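Local coordinates for protein ATP phosphoribosyltransferase regulatory subunit (Lactococcus lactis, PDB 1Z7M) that is required for the first step of histidine biosynthesis as the regulatory partner of ATP phosphoribosyltransferase, and may allow its feedback regulation by histidine, at residues K77-F85 with K125-H133. Residues are numbered along the deposited sequence; the frame is centred on the assembly and turned at random.
Sequences KTFNQEKMF and KIFRKEKRH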
loop_
_atom_site.group_PDB
_atom_site.type_symbol
_atom_site.label_atom_id
_atom_site.label_comp_id
_atom_site.label_asym_id
_atom_site.label_seq_id
_atom_site.Cartn_x
_atom_site.Cartn_y
_atom_site.Cartn_z
ATOM N N LYS B 77 19.606 18.334 -1.781
ATOM C CA LYS B 77 18.421 17.840 -1.065
ATOM C C LYS B 77 17.191 17.584 -1.975
ATOM O O LYS B 77 16.345 18.457 -2.197
ATOM C CB LYS B 77 17.990 18.838 0.012
ATOM C CG LYS B 77 16.768 18.405 0.806
ATOM C CD LYS B 77 16.397 19.441 1.855
ATOM C CE LYS B 77 15.175 19.009 2.649
ATOM N NZ LYS B 77 14.799 20.014 3.680
ATOM N N THR B 78 17.122 16.358 -2.487
ATOM C CA THR B 78 16.073 16.035 -3.445
ATOM C C THR B 78 15.522 14.637 -3.234
ATOM O O THR B 78 14.347 14.466 -2.910
ATOM C CB THR B 78 16.657 16.258 -4.831
ATOM O OG1 THR B 78 18.011 15.819 -4.856
ATOM C CG2 THR B 78 16.598 17.727 -5.209
ATOM N N PHE B 79 16.368 13.651 -3.401
ATOM C CA PHE B 79 15.914 12.268 -3.261
ATOM C C PHE B 79 15.759 11.823 -1.804
ATOM O O PHE B 79 16.595 11.097 -1.269
ATOM C CB PHE B 79 16.877 11.348 -4.007
ATOM C CG PHE B 79 16.940 11.618 -5.486
ATOM C CD1 PHE B 79 15.940 11.155 -6.336
ATOM C CD2 PHE B 79 17.987 12.360 -6.029
ATOM C CE1 PHE B 79 15.985 11.418 -7.698
ATOM C CE2 PHE B 79 18.036 12.627 -7.394
ATOM C CZ PHE B 79 17.032 12.155 -8.225
ATOM N N ASN B 80 14.668 12.265 -1.184
ATOM C CA ASN B 80 14.319 11.976 0.210
ATOM C C ASN B 80 12.966 11.248 0.188
ATOM O O ASN B 80 11.986 11.789 -0.320
ATOM C CB ASN B 80 14.236 13.313 0.957
ATOM C CG ASN B 80 13.641 13.193 2.332
ATOM O OD1 ASN B 80 13.985 12.285 3.096
ATOM N ND2 ASN B 80 12.748 14.129 2.671
ATOM N N GLN B 81 12.916 10.032 0.732
ATOM C CA GLN B 81 11.694 9.230 0.703
ATOM C C GLN B 81 10.416 9.870 1.162
ATOM O O GLN B 81 9.338 9.345 0.905
ATOM C CB GLN B 81 11.870 7.935 1.487
ATOM C CG GLN B 81 12.040 6.732 0.601
ATOM C CD GLN B 81 11.951 5.424 1.358
ATOM O OE1 GLN B 81 10.921 5.111 1.964
ATOM N NE2 GLN B 81 13.040 4.647 1.330
ATOM N N GLU B 82 10.525 11.001 1.836
ATOM C CA GLU B 82 9.349 11.681 2.345
ATOM C C GLU B 82 8.468 12.343 1.295
ATOM O O GLU B 82 7.255 12.386 1.458
ATOM C CB GLU B 82 9.768 12.732 3.359
ATOM C CG GLU B 82 10.660 12.213 4.446
ATOM C CD GLU B 82 11.249 13.342 5.263
ATOM O OE1 GLU B 82 12.054 13.064 6.186
ATOM O OE2 GLU B 82 10.905 14.514 4.970
ATOM N N LYS B 83 9.060 12.862 0.225
ATOM C CA LYS B 83 8.276 13.537 -0.805
ATOM C C LYS B 83 7.764 12.605 -1.893
ATOM O O LYS B 83 7.186 13.066 -2.871
ATOM C CB LYS B 83 9.100 14.645 -1.458
ATOM C CG LYS B 83 9.593 15.717 -0.512
ATOM C CD LYS B 83 10.555 16.657 -1.232
ATOM C CE LYS B 83 10.947 17.840 -0.352
ATOM N NZ LYS B 83 9.783 18.741 -0.042
ATOM N N MET B 84 7.967 11.303 -1.715
ATOM C CA MET B 84 7.539 10.311 -2.695
ATOM C C MET B 84 6.248 9.558 -2.388
ATOM O O MET B 84 5.981 9.184 -1.243
ATOM C CB MET B 84 8.635 9.276 -2.896
ATOM C CG MET B 84 9.901 9.812 -3.467
ATOM S SD MET B 84 11.148 8.549 -3.341
ATOM C CE MET B 84 12.594 9.561 -3.243
ATOM N N PHE B 85 5.459 9.325 -3.432
ATOM C CA PHE B 85 4.221 8.570 -3.297
ATOM C C PHE B 85 4.593 7.124 -3.511
ATOM O O PHE B 85 5.044 6.746 -4.590
ATOM C CB PHE B 85 3.199 8.968 -4.349
ATOM C CG PHE B 85 2.667 10.348 -4.181
ATOM C CD1 PHE B 85 3.338 11.434 -4.722
ATOM C CD2 PHE B 85 1.479 10.565 -3.497
ATOM C CE1 PHE B 85 2.828 12.720 -4.588
ATOM C CE2 PHE B 85 0.965 11.847 -3.359
ATOM C CZ PHE B 85 1.640 12.925 -3.907
ATOM N N LYS B 125 5.003 14.633 -16.425
ATOM C CA LYS B 125 5.112 15.130 -15.072
ATOM C C LYS B 125 5.637 14.158 -14.035
ATOM O O LYS B 125 5.511 12.948 -14.180
ATOM C CB LYS B 125 3.766 15.684 -14.627
ATOM C CG LYS B 125 2.646 14.715 -14.777
ATOM C CD LYS B 125 1.345 15.260 -14.198
ATOM C CE LYS B 125 0.788 16.415 -15.003
ATOM N NZ LYS B 125 -0.587 16.749 -14.533
ATOM N N ILE B 126 6.265 14.736 -13.007
ATOM C CA ILE B 126 6.822 14.005 -11.875
ATOM C C ILE B 126 5.907 14.338 -10.711
ATOM O O ILE B 126 5.207 15.344 -10.755
ATOM C CB ILE B 126 8.252 14.470 -11.517
ATOM C CG1 ILE B 126 8.271 15.970 -11.261
ATOM C CG2 ILE B 126 9.204 14.104 -12.614
ATOM C CD1 ILE B 126 9.559 16.426 -10.635
ATOM N N PHE B 127 5.918 13.503 -9.679
ATOM C CA PHE B 127 5.056 13.714 -8.525
ATOM C C PHE B 127 5.815 13.758 -7.215
ATOM O O PHE B 127 6.379 12.748 -6.788
ATOM C CB PHE B 127 4.017 12.600 -8.456
ATOM C CG PHE B 127 3.336 12.329 -9.764
ATOM C CD1 PHE B 127 3.908 11.469 -10.695
ATOM C CD2 PHE B 127 2.140 12.969 -10.089
ATOM C CE1 PHE B 127 3.297 11.256 -11.930
ATOM C CE2 PHE B 127 1.526 12.762 -11.321
ATOM C CZ PHE B 127 2.107 11.905 -12.238
ATOM N N ARG B 128 5.818 14.925 -6.578
ATOM C CA ARG B 128 6.496 15.119 -5.294
ATOM C C ARG B 128 5.432 15.621 -4.328
ATOM O O ARG B 128 4.453 16.221 -4.758
ATOM C CB ARG B 128 7.605 16.173 -5.422
ATOM C CG ARG B 128 8.636 15.903 -6.524
ATOM C CD ARG B 128 9.385 17.187 -6.962
ATOM N NE ARG B 128 10.787 17.237 -6.530
ATOM C CZ ARG B 128 11.761 16.420 -6.949
ATOM N NH1 ARG B 128 11.522 15.456 -7.832
ATOM N NH2 ARG B 128 12.990 16.569 -6.474
ATOM N N LYS B 129 5.608 15.377 -3.034
ATOM C CA LYS B 129 4.636 15.839 -2.038
ATOM C C LYS B 129 5.002 17.202 -1.491
ATOM O O LYS B 129 6.178 17.496 -1.271
ATOM C CB LYS B 129 4.563 14.876 -0.863
ATOM C CG LYS B 129 3.854 13.606 -1.151
ATOM C CD LYS B 129 3.890 12.756 0.063
ATOM C CE LYS B 129 3.096 11.506 -0.148
ATOM N NZ LYS B 129 3.230 10.602 1.031
ATOM N N GLU B 130 3.995 18.029 -1.254
ATOM C CA GLU B 130 4.230 19.361 -0.708
ATOM C C GLU B 130 3.242 19.600 0.431
ATOM O O GLU B 130 2.264 18.882 0.542
ATOM C CB GLU B 130 4.075 20.412 -1.813
ATOM C CG GLU B 130 5.187 20.369 -2.858
ATOM C CD GLU B 130 6.573 20.709 -2.292
ATOM O OE1 GLU B 130 7.581 20.215 -2.853
ATOM O OE2 GLU B 130 6.662 21.472 -1.299
ATOM N N LYS B 131 3.487 20.580 1.292
ATOM C CA LYS B 131 2.564 20.826 2.395
ATOM C C LYS B 131 1.261 21.463 1.938
ATOM O O LYS B 131 1.240 22.234 0.983
ATOM C CB LYS B 131 3.238 21.683 3.460
ATOM C CG LYS B 131 4.405 20.968 4.094
ATOM C CD LYS B 131 4.911 21.647 5.350
ATOM C CE LYS B 131 5.865 20.705 6.090
ATOM N NZ LYS B 131 6.455 21.287 7.341
ATOM N N ARG B 132 0.171 21.144 2.627
ATOM C CA ARG B 132 -1.140 21.665 2.257
ATOM C C ARG B 132 -1.278 23.165 2.502
ATOM O O ARG B 132 -0.455 23.759 3.187
ATOM C CB ARG B 132 -2.233 20.893 3.009
ATOM C CG ARG B 132 -2.080 19.377 2.914
ATOM C CD ARG B 132 -3.283 18.594 3.463
ATOM N NE ARG B 132 -4.436 18.563 2.549
ATOM C CZ ARG B 132 -5.131 17.463 2.235
ATOM N NH1 ARG B 132 -4.797 16.288 2.763
ATOM N NH2 ARG B 132 -6.152 17.535 1.383
ATOM N N HIS B 133 -2.321 23.759 1.917
ATOM C CA HIS B 133 -2.650 25.197 2.027
ATOM C C HIS B 133 -1.597 26.212 1.546
ATOM O O HIS B 133 -1.382 27.253 2.177
ATOM C CB HIS B 133 -3.067 25.554 3.460
ATOM C CG HIS B 133 -4.119 24.652 4.029
ATOM N ND1 HIS B 133 -5.215 24.232 3.306
ATOM C CD2 HIS B 133 -4.247 24.102 5.260
ATOM C CE1 HIS B 133 -5.972 23.462 4.067
ATOM N NE2 HIS B 133 -5.407 23.368 5.257
#
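The motif 2 strand-and-loop of the class II aminoacyl-tRNA synthetase fold, here carrying the Phe-Arg-Xaa-Glu signature from Phe127 to Glu130, is met by Lys83 and Phe85 of the loop that leads into strand 86-88. A single backbone hydrogen bond joins the two segments, from Lys129 N to Lys83 O at 2.8 Å, and the same carbonyl takes a CA-H...O contact from Arg128 CA. The bond falls just where strand 118-127 gives way to the motif 2 loop.

Phe85 supplies the aromatic surface. Its CG stands anti to the carbonyl carbon (chi1 -68°), a torsion that swings the end of the ring toward 125-133 although the bond from CA to CB does not point there. The stem of Lys129 lies over one face, CG 3.9 Å from the ring centroid in a CH-pi contact. Beyond CG the lysine chain is extended and runs on across the ring, so that CE lies near CD2 and CE2, leaving NZ with at most a weak cation-pi attraction. At the ring edge, in its plane, Phe127 O approaches CD1 (3.9 Å), while Phe127 CB packs against the same carbon. Phe63 of the second subunit stacks on Phe85, so an alanine here would probably leave both that ring and the Lys129 methylenes without their aromatic partner, weakening the join between loop, strand and neighbouring subunit.

Farther out, Lys83 bends at its last torsion (chi4 -65°) to bring NZ within 3.9 Å of Glu130 OE1, a long salt bridge. The Thr78 methyl CG2 makes a van der Waals contact with Arg128 NH2 (4.0 Å), in the guanidinium plane at its edge, and Tyr99 adds a cation-pi partner to that arginine. Together these contacts pack the loop before strand 86-88 against the signature residues of motif 2, part of the class II core fold that HisZ, a regulatory subunit, shares with histidyl-tRNA synthetase.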